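Local coordinates for protein GLB-12 (Caenorhabditis elegans, PDB 4BJA), which is a heme-binding globin with a redox signalling role essential for reproduction in this worm, and probably binds oxygen, at residues P27-L32 with K194-V199; V120-R125 with Q202-F207; L133-Q137 with F207-R211. The protein carries 1 engineered substitution. All blocks are in the same frame, centred on the assembly; numbering follows the deposited sequence. Where two conformers were deposited one is given.

Contact 1 (P27-L32 with K194-V199)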
loop_
_atom_site.group_PDB
_atom_site.type_symbol
_atom_site.label_atom_id
_atom_site.label_comp_id
_atom_site.label_asym_id
_atom_site.label_seq_id
_atom_site.Cartn_x
_atom_site.Cartn_y
_atom_site.Cartn_z
ATOM N N PRO A 27 -3.434 2.772 3.060
ATOM C CA PRO A 27 -2.059 3.281 2.930
ATOM C C PRO A 27 -2.009 4.791 2.981
ATOM O O PRO A 27 -0.970 5.341 3.257
ATOM C CB PRO A 27 -1.597 2.755 1.563
ATOM C CG PRO A 27 -2.897 2.590 0.785
ATOM C CD PRO A 27 -3.894 2.087 1.847
ATOM N N PHE A 28 -3.139 5.459 2.741
ATOM C CA PHE A 28 -3.155 6.900 2.853
ATOM C C PHE A 28 -3.099 7.321 4.307
ATOM O O PHE A 28 -2.731 8.449 4.625
ATOM C CB PHE A 28 -4.392 7.505 2.149
ATOM C CG PHE A 28 -4.356 7.346 0.686
ATOM C CD1 PHE A 28 -3.558 8.205 -0.064
ATOM C CD2 PHE A 28 -5.051 6.316 0.055
ATOM C CE1 PHE A 28 -3.474 8.034 -1.453
ATOM C CE2 PHE A 28 -4.980 6.132 -1.327
ATOM C CZ PHE A 28 -4.174 7.016 -2.079
ATOM N N ASP A 29 -3.507 6.436 5.207
ATOM C CA ASP A 29 -3.311 6.752 6.607
ATOM C C ASP A 29 -1.932 6.351 7.069
ATOM O O ASP A 29 -1.425 6.952 8.003
ATOM C CB ASP A 29 -4.414 6.097 7.459
ATOM C CG ASP A 29 -4.389 6.586 8.915
ATOM O OD1 ASP A 29 -3.952 7.729 9.195
ATOM O OD2 ASP A 29 -4.780 5.791 9.796
ATOM N N LEU A 30 -1.326 5.341 6.451
ATOM C CA LEU A 30 0.003 4.875 6.864
ATOM C C LEU A 30 1.173 5.690 6.319
ATOM O O LEU A 30 2.159 5.950 7.028
ATOM C CB LEU A 30 0.168 3.403 6.476
ATOM C CG LEU A 30 -0.918 2.480 7.043
ATOM C CD1 LEU A 30 -0.611 1.060 6.590
ATOM C CD2 LEU A 30 -1.030 2.566 8.575
ATOM N N ALA A 31 1.039 6.136 5.075
ATOM C CA ALA A 31 2.109 6.897 4.401
ATOM C C ALA A 31 2.056 8.374 4.719
ATOM O O ALA A 31 3.067 9.090 4.531
ATOM C CB ALA A 31 2.023 6.664 2.880
ATOM N N LEU A 32 0.892 8.850 5.153
ATOM C CA LEU A 32 0.675 10.277 5.352
ATOM C C LEU A 32 0.140 10.373 6.752
ATOM O O LEU A 32 -0.563 9.468 7.184
ATOM C CB LEU A 32 -0.368 10.770 4.350
ATOM C CG LEU A 32 0.069 10.588 2.886
ATOM C CD1 LEU A 32 -1.193 10.730 1.996
ATOM C CD2 LEU A 32 1.229 11.591 2.530
ATOM N N LYS A 194 5.136 10.859 -1.636
ATOM C CA LYS A 194 4.467 9.739 -0.936
ATOM C C LYS A 194 3.023 9.598 -1.369
ATOM O O LYS A 194 2.555 8.488 -1.632
ATOM C CB LYS A 194 4.542 9.908 0.570
ATOM C CG LYS A 194 5.966 9.701 1.071
ATOM C CD LYS A 194 5.987 9.710 2.630
ATOM C CE LYS A 194 5.328 10.947 3.262
ATOM N NZ LYS A 194 5.245 10.858 4.793
ATOM N N PHE A 195 2.333 10.741 -1.473
ATOM C CA PHE A 195 0.966 10.759 -1.864
ATOM C C PHE A 195 0.792 10.190 -3.280
ATOM O O PHE A 195 -0.015 9.269 -3.526
ATOM C CB PHE A 195 0.412 12.218 -1.759
ATOM C CG PHE A 195 -0.934 12.412 -2.402
ATOM C CD1 PHE A 195 -2.041 11.636 -2.016
ATOM C CD2 PHE A 195 -1.102 13.368 -3.420
ATOM C CE1 PHE A 195 -3.301 11.786 -2.617
ATOM C CE2 PHE A 195 -2.362 13.510 -4.038
ATOM C CZ PHE A 195 -3.469 12.731 -3.626
ATOM N N LEU A 196 1.522 10.756 -4.234
ATOM C CA LEU A 196 1.311 10.372 -5.633
ATOM C C LEU A 196 1.743 8.912 -5.879
ATOM O O LEU A 196 1.113 8.193 -6.684
ATOM C CB LEU A 196 2.030 11.361 -6.540
ATOM C CG LEU A 196 1.362 12.740 -6.589
ATOM C CD1 LEU A 196 2.220 13.633 -7.432
ATOM C CD2 LEU A 196 -0.019 12.678 -7.184
ATOM N N ASN A 197 2.804 8.459 -5.198
ATOM C CA ASN A 197 3.184 7.049 -5.274
ATOM C C ASN A 197 2.133 6.102 -4.698
ATOM O O ASN A 197 1.926 5.010 -5.210
ATOM C CB ASN A 197 4.566 6.826 -4.639
ATOM C CG ASN A 197 5.673 7.309 -5.598
ATOM O OD1 ASN A 197 5.631 6.971 -6.776
ATOM N ND2 ASN A 197 6.629 8.048 -5.119
ATOM N N THR A 198 1.454 6.556 -3.660
ATOM C CA THR A 198 0.364 5.754 -3.096
ATOM C C THR A 198 -0.832 5.737 -4.065
ATOM O O THR A 198 -1.494 4.711 -4.193
ATOM C CB THR A 198 -0.056 6.278 -1.698
ATOM O OG1 THR A 198 1.112 6.252 -0.855
ATOM C CG2 THR A 198 -1.125 5.400 -1.084
ATOM N N VAL A 199 -1.096 6.859 -4.761
ATOM C CA VAL A 199 -2.137 6.819 -5.770
ATOM C C VAL A 199 -1.778 5.806 -6.870
ATOM O O VAL A 199 -2.594 4.963 -7.262
ATOM C CB VAL A 199 -2.385 8.219 -6.365
ATOM C CG1 VAL A 199 -3.320 8.108 -7.571
ATOM C CG2 VAL A 199 -2.981 9.159 -5.231
#
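Ala31 faces Lys194 with their CA atoms 6.5 Å apart, and Pro27 faces Thr198 at a CA separation of 6.9 Å, so the pairing runs in opposite chain directions: residues 27-32, which include the short helix 27-30, lie against about a turn and a half of helix 185-214. The two segments bury 381 Å² between them. Thr198 carries the middle of the contact. Its CG2 sits over the face of the Phe28 ring, 3.6 Å from the centroid and 16° off the normal, a CH-pi contact. With OG1 beside the backbone N (chi1 -57°), the methyl is thrown out toward Phe28 while the hydroxyl turns back along its own helix to donate to Lys194 O at 2.8 Å. That carbonyl also accepts from Thr198 N, the two donors arriving from opposite faces of its plane. This last long helix corresponds to H of the globin fold, and the N-terminal extension preceding the helical bundle packs on it here. The rim of Phe28 continues inward: CE1 meets Phe195 CD1 at 3.9 Å, and Val199 CG2 lies near the ring plane. Leu32 CD1 extends the apolar patch to Phe195, which Leu40 and helix 87-108 also touch. On the polar side, Lys194 bends at chi3 (-53°) and brings NZ 2.8 Å from Ala31 O, almost in line with the carbonyl bond; Asp36 gives the same ammonium a salt bridge. Leu30 of the second subunit packs on both Ala31 and Thr198, bringing this seam to the dimer interface.

Contact 2 (V120-R125 with Q202-F207). With HEM (protoporphyrin IX containing Fe), chain B; SO4 (sulfate ion), chain C.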
loop_
_atom_site.group_PDB
_atom_site.type_symbol
_atom_site.label_atom_id
_atom_site.label_comp_id
_atom_site.label_asym_id
_atom_site.label_seq_id
_atom_site.Cartn_x
_atom_site.Cartn_y
_atom_site.Cartn_z
ATOM N N VAL A 120 -9.840 6.117 -4.802
ATOM C CA VAL A 120 -8.677 5.698 -5.623
ATOM C C VAL A 120 -8.867 4.273 -6.153
ATOM O O VAL A 120 -8.654 4.003 -7.336
ATOM C CB VAL A 120 -7.375 5.831 -4.828
ATOM C CG1 VAL A 120 -6.198 5.287 -5.645
ATOM C CG2 VAL A 120 -7.138 7.277 -4.382
ATOM N N ARG A 121 -9.336 3.351 -5.310
ATOM C CA ARG A 121 -9.515 1.993 -5.775
ATOM C C ARG A 121 -10.661 1.889 -6.795
ATOM O O ARG A 121 -10.546 1.133 -7.745
ATOM C CB ARG A 121 -9.670 1.055 -4.575
ATOM C CG ARG A 121 -8.354 1.002 -3.785
ATOM C CD ARG A 121 -8.199 -0.176 -2.895
ATOM N NE ARG A 121 -8.189 -1.461 -3.583
ATOM C CZ ARG A 121 -7.125 -2.255 -3.751
ATOM N NH1 ARG A 121 -5.891 -1.903 -3.370
ATOM N NH2 ARG A 121 -7.313 -3.429 -4.323
ATOM N N LYS A 122 -11.726 2.667 -6.631
ATOM C CA LYS A 122 -12.865 2.639 -7.548
ATOM C C LYS A 122 -12.413 3.136 -8.915
ATOM O O LYS A 122 -12.869 2.633 -9.969
ATOM C CB LYS A 122 -14.019 3.546 -7.050
ATOM C CG LYS A 122 -15.181 3.547 -8.034
ATOM C CD LYS A 122 -16.413 4.245 -7.500
ATOM C CE LYS A 122 -17.580 4.133 -8.537
ATOM N NZ LYS A 122 -18.831 4.703 -8.021
ATOM N N THR A 123 -11.549 4.143 -8.880
ATOM C CA THR A 123 -11.043 4.745 -10.140
ATOM C C THR A 123 -10.146 3.734 -10.833
ATOM O O THR A 123 -10.236 3.538 -12.054
ATOM C CB THR A 123 -10.343 6.075 -9.830
ATOM O OG1 THR A 123 -11.278 6.945 -9.177
ATOM C CG2 THR A 123 -9.829 6.806 -11.092
ATOM N N GLY A 124 -9.287 3.058 -10.061
ATOM C CA GLY A 124 -8.439 1.993 -10.612
ATOM C C GLY A 124 -9.277 0.905 -11.291
ATOM O O GLY A 124 -9.025 0.517 -12.455
ATOM N N ARG A 125 -10.302 0.418 -10.589
ATOM C CA ARG A 125 -11.178 -0.621 -11.137
ATOM C C ARG A 125 -11.894 -0.170 -12.399
ATOM O O ARG A 125 -12.063 -0.971 -13.320
ATOM C CB ARG A 125 -12.249 -1.046 -10.091
ATOM C CG ARG A 125 -11.651 -1.671 -8.836
ATOM C CD ARG A 125 -12.720 -2.433 -8.013
ATOM N NE ARG A 125 -13.907 -1.612 -7.799
ATOM C CZ ARG A 125 -14.075 -0.771 -6.779
ATOM N NH1 ARG A 125 -13.133 -0.626 -5.846
ATOM N NH2 ARG A 125 -15.209 -0.078 -6.678
ATOM N N GLN A 202 -2.235 2.120 -5.494
ATOM C CA GLN A 202 -3.618 1.671 -5.270
ATOM C C GLN A 202 -4.416 1.592 -6.559
ATOM O O GLN A 202 -5.254 0.686 -6.717
ATOM C CB GLN A 202 -4.293 2.574 -4.238
ATOM C CG GLN A 202 -3.568 2.450 -2.895
ATOM C CD GLN A 202 -3.494 0.987 -2.446
ATOM O OE1 GLN A 202 -4.517 0.378 -2.159
ATOM N NE2 GLN A 202 -2.279 0.399 -2.450
ATOM N N MET A 203 -4.132 2.492 -7.513
ATOM C CA MET A 203 -4.798 2.333 -8.804
ATOM C C MET A 203 -4.270 1.116 -9.522
ATOM O O MET A 203 -5.051 0.385 -10.122
ATOM C CB MET A 203 -4.662 3.571 -9.664
ATOM C CG MET A 203 -5.464 4.718 -9.121
ATOM S SD MET A 203 -5.184 6.145 -10.152
ATOM C CE MET A 203 -6.168 5.703 -11.566
ATOM N N THR A 204 -2.969 0.863 -9.425
ATOM C CA THR A 204 -2.405 -0.288 -10.076
ATOM C C THR A 204 -2.988 -1.590 -9.511
ATOM O O THR A 204 -3.358 -2.497 -10.281
ATOM C CB THR A 204 -0.873 -0.264 -9.933
ATOM O OG1 THR A 204 -0.368 0.882 -10.634
ATOM C CG2 THR A 204 -0.240 -1.558 -10.461
ATOM N N ASP A 205 -3.058 -1.673 -8.177
ATOM C CA ASP A 205 -3.499 -2.911 -7.543
ATOM C C ASP A 205 -4.971 -3.172 -7.770
ATOM O O ASP A 205 -5.354 -4.306 -8.070
ATOM C CB ASP A 205 -3.135 -2.919 -6.056
ATOM C CG ASP A 205 -1.664 -3.269 -5.809
ATOM O OD1 ASP A 205 -0.912 -3.595 -6.762
ATOM O OD2 ASP A 205 -1.248 -3.254 -4.626
ATOM N N SER A 206 -5.779 -2.111 -7.685
ATOM C CA SER A 206 -7.198 -2.279 -7.886
ATOM C C SER A 206 -7.517 -2.643 -9.354
ATOM O O SER A 206 -8.359 -3.531 -9.656
ATOM C CB SER A 206 -7.953 -1.051 -7.405
ATOM O OG SER A 206 -7.561 0.135 -8.100
ATOM N N PHE A 207 -6.840 -1.969 -10.268
ATOM C CA PHE A 207 -6.961 -2.329 -11.679
ATOM C C PHE A 207 -6.595 -3.820 -11.927
ATOM O O PHE A 207 -7.305 -4.569 -12.633
ATOM C CB PHE A 207 -6.044 -1.399 -12.513
ATOM C CG PHE A 207 -6.101 -1.681 -13.998
ATOM C CD1 PHE A 207 -5.373 -2.738 -14.541
ATOM C CD2 PHE A 207 -6.913 -0.917 -14.822
ATOM C CE1 PHE A 207 -5.460 -3.043 -15.915
ATOM C CE2 PHE A 207 -6.969 -1.194 -16.221
ATOM C CZ PHE A 207 -6.274 -2.262 -16.732
HETATM C CHA HEM B . -11.635 8.093 -17.033
HETATM C CHB HEM B . -8.574 9.496 -13.553
HETATM C CHC HEM B . -4.936 7.415 -15.908
HETATM C CHD HEM B . -7.820 6.734 -19.704
HETATM C C1A HEM B . -11.125 8.589 -15.883
HETATM C C2A HEM B . -11.902 9.150 -14.792
HETATM C C3A HEM B . -11.025 9.530 -13.847
HETATM C C4A HEM B . -9.689 9.231 -14.314
HETATM C CMA HEM B . -11.307 10.205 -12.477
HETATM C CAA HEM B . -13.463 9.241 -14.771
HETATM C CBA HEM B . -14.054 8.412 -13.621
HETATM C CGA HEM B . -13.690 7.014 -13.857
HETATM O O1A HEM B . -13.887 6.530 -15.007
HETATM O O2A HEM B . -13.154 6.418 -12.886
HETATM C C1B HEM B . -7.356 8.985 -13.892
HETATM C C2B HEM B . -6.186 8.989 -13.023
HETATM C C3B HEM B . -5.205 8.416 -13.662
HETATM C C4B HEM B . -5.689 8.036 -14.964
HETATM C CMB HEM B . -6.150 9.553 -11.593
HETATM C CAB HEM B . -3.791 8.184 -13.065
HETATM C CBB HEM B . -2.775 8.000 -13.872
HETATM C C1C HEM B . -5.399 7.039 -17.123
HETATM C C2C HEM B . -4.611 6.416 -18.156
HETATM C C3C HEM B . -5.398 6.216 -19.199
HETATM C C4C HEM B . -6.710 6.739 -18.888
HETATM C CMC HEM B . -3.120 6.026 -18.010
HETATM C CAC HEM B . -4.943 5.567 -20.526
HETATM C CBC HEM B . -5.870 4.970 -21.254
HETATM C C1D HEM B . -9.070 7.107 -19.360
HETATM C C2D HEM B . -10.167 7.234 -20.273
HETATM C C3D HEM B . -11.341 7.645 -19.443
HETATM C C4D HEM B . -10.851 7.728 -18.096
HETATM C CMD HEM B . -10.182 7.003 -21.801
HETATM C CAD HEM B . -12.767 7.951 -19.937
HETATM C CBD HEM B . -12.889 9.483 -19.989
HETATM C CGD HEM B . -12.050 10.166 -21.066
HETATM O O1D HEM B . -11.663 9.546 -22.080
HETATM O O2D HEM B . -11.791 11.366 -20.904
HETATM N NA HEM B . -9.762 8.661 -15.570
HETATM N NB HEM B . -7.028 8.385 -15.104
HETATM N NC HEM B . -6.674 7.217 -17.617
HETATM N ND HEM B . -9.509 7.421 -18.069
HETATM FE FE HEM B . -8.266 7.942 -16.597
HETATM S S SO4 C . -10.892 -3.427 -4.254
HETATM O O1 SO4 C . -9.916 -4.522 -4.305
HETATM O O2 SO4 C . -10.531 -2.500 -5.315
HETATM O O3 SO4 C . -12.229 -3.949 -4.456
HETATM O O4 SO4 C . -10.856 -2.727 -2.958
#
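Gly124 and Met203 bring their CA atoms to 4.1 Å where helix 120-125 crosses helix 202-207, the segment axes passing 7.2 Å apart at -52°. The absence of a side chain on Gly124 permits this approach, since a beta carbon there would collide with Ser206 OG and Met203 O. Ser206 is the knob that uses the room, seated in a hole formed by Val120, Arg121, Gly124 and Arg125, its OG 3.2 Å from Gly124 CA. That hydroxyl takes the crowded position between backbone N and carbonyl carbon (chi1 60°) and donates to Gln202 O at 2.7 Å. Beside it, Val120 CG1 packs on Gln202 CB at 3.6 Å, the side chains crossing at about a right angle. The pair matches F against H in the globin fold: helix 113-126 leads into His127, an axial ligand of the heme iron, whose ND1 is hydrogen-bonded to Thr123 O, and Thr123 and Met203 both line the heme pocket. On the flank away from the heme, Arg121 lays one guanidinium face over Ser206 CB. Its NH1 donates to Gln202 OE1 at 2.9 Å, in the guanidinium plane but well above the amide carbonyl plane; Trp117 NE1 shares this acceptor. NE and NH2 turn to a sulfate, probably from the crystallisation liquor, with NH2 2.8 Å from its O1. Arg125 NH1 adds a longer bond, 3.3 Å, to sulfate O2. Replacing Arg121 with a leucine would probably uncover the outer side of Ser206, leave Gln202 OE1 without its charged donor and weaken the anion site. Asp205, hydrogen-bonded to Trp19 of the second subunit, has its CB close to this guanidinium.

Contact 3 (L133-Q137 with F207-R211). With HEM (protoporphyrin IX containing Fe), chain B.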
loop_
_atom_site.group_PDB
_atom_site.type_symbol
_atom_site.label_atom_id
_atom_site.label_comp_id
_atom_site.label_asym_id
_atom_site.label_seq_id
_atom_site.Cartn_x
_atom_site.Cartn_y
_atom_site.Cartn_z
ATOM N N LEU A 133 -6.073 0.009 -21.948
ATOM C CA LEU A 133 -5.426 -0.386 -20.702
ATOM C C LEU A 133 -5.632 -1.866 -20.399
ATOM O O LEU A 133 -4.718 -2.524 -19.925
ATOM C CB LEU A 133 -5.934 0.474 -19.536
ATOM C CG LEU A 133 -5.486 1.936 -19.552
ATOM C CD1 LEU A 133 -6.216 2.688 -18.447
ATOM C CD2 LEU A 133 -3.959 2.042 -19.328
ATOM N N GLU A 134 -6.839 -2.385 -20.634
ATOM C CA GLU A 134 -7.093 -3.815 -20.425
ATOM C C GLU A 134 -6.074 -4.673 -21.180
ATOM O O GLU A 134 -5.510 -5.629 -20.642
ATOM C CB GLU A 134 -8.526 -4.151 -20.844
ATOM C CG GLU A 134 -9.157 -5.225 -19.999
ATOM C CD GLU A 134 -9.267 -6.545 -20.701
ATOM O OE1 GLU A 134 -8.366 -6.903 -21.504
ATOM O OE2 GLU A 134 -10.289 -7.239 -20.445
ATOM N N GLN A 135 -5.808 -4.290 -22.422
ATOM C CA GLN A 135 -4.826 -4.973 -23.248
ATOM C C GLN A 135 -3.367 -4.691 -22.898
ATOM O O GLN A 135 -2.549 -5.603 -22.942
ATOM C CB GLN A 135 -5.072 -4.658 -24.743
ATOM C CG GLN A 135 -6.103 -5.594 -25.375
ATOM C CD GLN A 135 -5.843 -5.902 -26.858
ATOM O OE1 GLN A 135 -4.877 -5.416 -27.463
ATOM N NE2 GLN A 135 -6.722 -6.720 -27.448
ATOM N N ASN A 136 -3.034 -3.442 -22.568
ATOM C CA ASN A 136 -1.627 -3.034 -22.496
ATOM C C ASN A 136 -1.044 -2.745 -21.128
ATOM O O ASN A 136 0.164 -2.728 -20.978
ATOM C CB ASN A 136 -1.363 -1.841 -23.409
ATOM C CG ASN A 136 -1.715 -2.157 -24.862
ATOM O OD1 ASN A 136 -1.176 -3.099 -25.436
ATOM N ND2 ASN A 136 -2.635 -1.411 -25.431
ATOM N N GLN A 137 -1.901 -2.471 -20.144
ATOM C CA GLN A 137 -1.411 -2.238 -18.788
ATOM C C GLN A 137 -0.669 -3.462 -18.273
ATOM O O GLN A 137 -1.227 -4.563 -18.284
ATOM C CB GLN A 137 -2.586 -1.934 -17.862
ATOM C CG GLN A 137 -2.191 -1.873 -16.355
ATOM C CD GLN A 137 -1.372 -0.654 -16.023
ATOM O OE1 GLN A 137 -1.075 0.168 -16.895
ATOM N NE2 GLN A 137 -0.997 -0.516 -14.739
ATOM N N PHE A 207 -6.840 -1.969 -10.268
ATOM C CA PHE A 207 -6.961 -2.329 -11.679
ATOM C C PHE A 207 -6.595 -3.820 -11.927
ATOM O O PHE A 207 -7.305 -4.569 -12.633
ATOM C CB PHE A 207 -6.044 -1.399 -12.513
ATOM C CG PHE A 207 -6.101 -1.681 -13.998
ATOM C CD1 PHE A 207 -5.373 -2.738 -14.541
ATOM C CD2 PHE A 207 -6.913 -0.917 -14.822
ATOM C CE1 PHE A 207 -5.460 -3.043 -15.915
ATOM C CE2 PHE A 207 -6.969 -1.194 -16.221
ATOM C CZ PHE A 207 -6.274 -2.262 -16.732
ATOM N N GLU A 208 -5.462 -4.249 -11.377
ATOM C CA GLU A 208 -4.940 -5.553 -11.693
ATOM C C GLU A 208 -5.925 -6.628 -11.212
ATOM O O GLU A 208 -6.197 -7.614 -11.920
ATOM C CB GLU A 208 -3.578 -5.702 -11.060
ATOM C CG GLU A 208 -2.754 -6.796 -11.635
ATOM C CD GLU A 208 -2.232 -6.498 -13.051
ATOM O OE1 GLU A 208 -1.949 -5.329 -13.392
ATOM O OE2 GLU A 208 -2.068 -7.468 -13.803
ATOM N N LEU A 209 -6.465 -6.410 -10.026
ATOM C CA LEU A 209 -7.410 -7.365 -9.437
ATOM C C LEU A 209 -8.702 -7.423 -10.245
ATOM O O LEU A 209 -9.247 -8.510 -10.490
ATOM C CB LEU A 209 -7.709 -6.963 -7.990
ATOM C CG LEU A 209 -8.660 -7.918 -7.229
ATOM C CD1 LEU A 209 -8.135 -9.344 -7.207
ATOM C CD2 LEU A 209 -8.876 -7.423 -5.785
ATOM N N GLU A 210 -9.210 -6.254 -10.621
ATOM C CA GLU A 210 -10.454 -6.193 -11.357
ATOM C C GLU A 210 -10.305 -6.852 -12.725
ATOM O O GLU A 210 -11.209 -7.590 -13.177
ATOM C CB GLU A 210 -10.919 -4.749 -11.493
ATOM C CG GLU A 210 -12.216 -4.576 -12.322
ATOM C CD GLU A 210 -13.454 -5.159 -11.635
ATOM O OE1 GLU A 210 -13.448 -5.384 -10.406
ATOM O OE2 GLU A 210 -14.463 -5.374 -12.338
ATOM N N ARG A 211 -9.173 -6.603 -13.380
ATOM C CA ARG A 211 -8.919 -7.271 -14.646
ATOM C C ARG A 211 -8.832 -8.801 -14.480
ATOM O O ARG A 211 -9.415 -9.553 -15.286
ATOM C CB ARG A 211 -7.664 -6.700 -15.311
ATOM C CG ARG A 211 -7.305 -7.454 -16.571
ATOM C CD ARG A 211 -6.251 -6.705 -17.349
ATOM N NE ARG A 211 -4.965 -6.719 -16.659
ATOM C CZ ARG A 211 -3.854 -6.171 -17.136
ATOM N NH1 ARG A 211 -3.853 -5.575 -18.334
ATOM N NH2 ARG A 211 -2.739 -6.218 -16.416
HETATM C CHA HEM B . -11.635 8.093 -17.033
HETATM C CHB HEM B . -8.574 9.496 -13.553
HETATM C CHC HEM B . -4.936 7.415 -15.908
HETATM C CHD HEM B . -7.820 6.734 -19.704
HETATM C C1A HEM B . -11.125 8.589 -15.883
HETATM C C2A HEM B . -11.902 9.150 -14.792
HETATM C C3A HEM B . -11.025 9.530 -13.847
HETATM C C4A HEM B . -9.689 9.231 -14.314
HETATM C CMA HEM B . -11.307 10.205 -12.477
HETATM C CAA HEM B . -13.463 9.241 -14.771
HETATM C CBA HEM B . -14.054 8.412 -13.621
HETATM C CGA HEM B . -13.690 7.014 -13.857
HETATM O O1A HEM B . -13.887 6.530 -15.007
HETATM O O2A HEM B . -13.154 6.418 -12.886
HETATM C C1B HEM B . -7.356 8.985 -13.892
HETATM C C2B HEM B . -6.186 8.989 -13.023
HETATM C C3B HEM B . -5.205 8.416 -13.662
HETATM C C4B HEM B . -5.689 8.036 -14.964
HETATM C CMB HEM B . -6.150 9.553 -11.593
HETATM C CAB HEM B . -3.791 8.184 -13.065
HETATM C CBB HEM B . -2.775 8.000 -13.872
HETATM C C1C HEM B . -5.399 7.039 -17.123
HETATM C C2C HEM B . -4.611 6.416 -18.156
HETATM C C3C HEM B . -5.398 6.216 -19.199
HETATM C C4C HEM B . -6.710 6.739 -18.888
HETATM C CMC HEM B . -3.120 6.026 -18.010
HETATM C CAC HEM B . -4.943 5.567 -20.526
HETATM C CBC HEM B . -5.870 4.970 -21.254
HETATM C C1D HEM B . -9.070 7.107 -19.360
HETATM C C2D HEM B . -10.167 7.234 -20.273
HETATM C C3D HEM B . -11.341 7.645 -19.443
HETATM C C4D HEM B . -10.851 7.728 -18.096
HETATM C CMD HEM B . -10.182 7.003 -21.801
HETATM C CAD HEM B . -12.767 7.951 -19.937
HETATM C CBD HEM B . -12.889 9.483 -19.989
HETATM C CGD HEM B . -12.050 10.166 -21.066
HETATM O O1D HEM B . -11.663 9.546 -22.080
HETATM O O2D HEM B . -11.791 11.366 -20.904
HETATM N NA HEM B . -9.762 8.661 -15.570
HETATM N NB HEM B . -7.028 8.385 -15.104
HETATM N NC HEM B . -6.674 7.217 -17.617
HETATM N ND HEM B . -9.509 7.421 -18.069
HETATM FE FE HEM B . -8.266 7.942 -16.597
HETATM O O HOH W 1 -2.253 -2.617 -13.012
#
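Arg211 reaches across to two main-chain carbonyls at the end of helix 131-136. Its NH1 donates to Glu134 O at 2.8 Å, from above that carbonyl plane, and to Gln137 O, also at 2.8 Å, there in the plane and on a lone pair. NH2 joins on Gln137 O at 2.9 Å, so a single oxygen is gripped end-on by both terminal nitrogens. A salt bridge within helix 207-211, Arg211 NH2 to Glu208 OE2 at 3.0 Å, lies within 2° of the guanidinium plane and further fixes the rotation of the group. The guanidinium thus stands at the C-terminal end of helix 131-136, where its charge is likely to be favoured by the partial negative charge of the end carbonyls. By its place after His127 and before helix 144-160, helix 131-136 probably corresponds to the region between F and G of the globin fold, and Arg211 ties it to the last helix. Glu208 OE1 also accepts from a water that Gln137 NE2 donates to; the amide is held besides by Tyr144 N and Asn143 OD1. Packing lies beneath these bonds. The edge of Phe207 points into the guanidinium, CE1 standing 3.6 Å above the centre of its face. Swung anti to the backbone N (chi1 -180°), the ring also meets Gln137 CG at 3.5 Å from CE1 and Leu133 CB at 3.9 Å from CE2. Leu133 passes the contact on to the heme, its CG 3.5 Å from the vinyl carbon CBC.

In the fold
All three contacts use successive parts of helix 185-214, and most of the residues that touch in each are buried. The centres of contacts 1 and 2 lie about 12 and 11 Å from the centre of the chain, that of contact 3 about 17 Å, so contact 3 is more peripheral. Contact 1 joins contact 2 through Phe28 on Val120 and Pro27 on Gln202, while contacts 2 and 3 share Phe207. The chemistry shifts along the helix: aromatic and methyl packing with one lysine bond in contact 1, close helix crossing flanked by an arginine site in contact 2, and charged donors on backbone carbonyls in contact 3. Contacts 2 and 3 touch heme; all reach the second subunit.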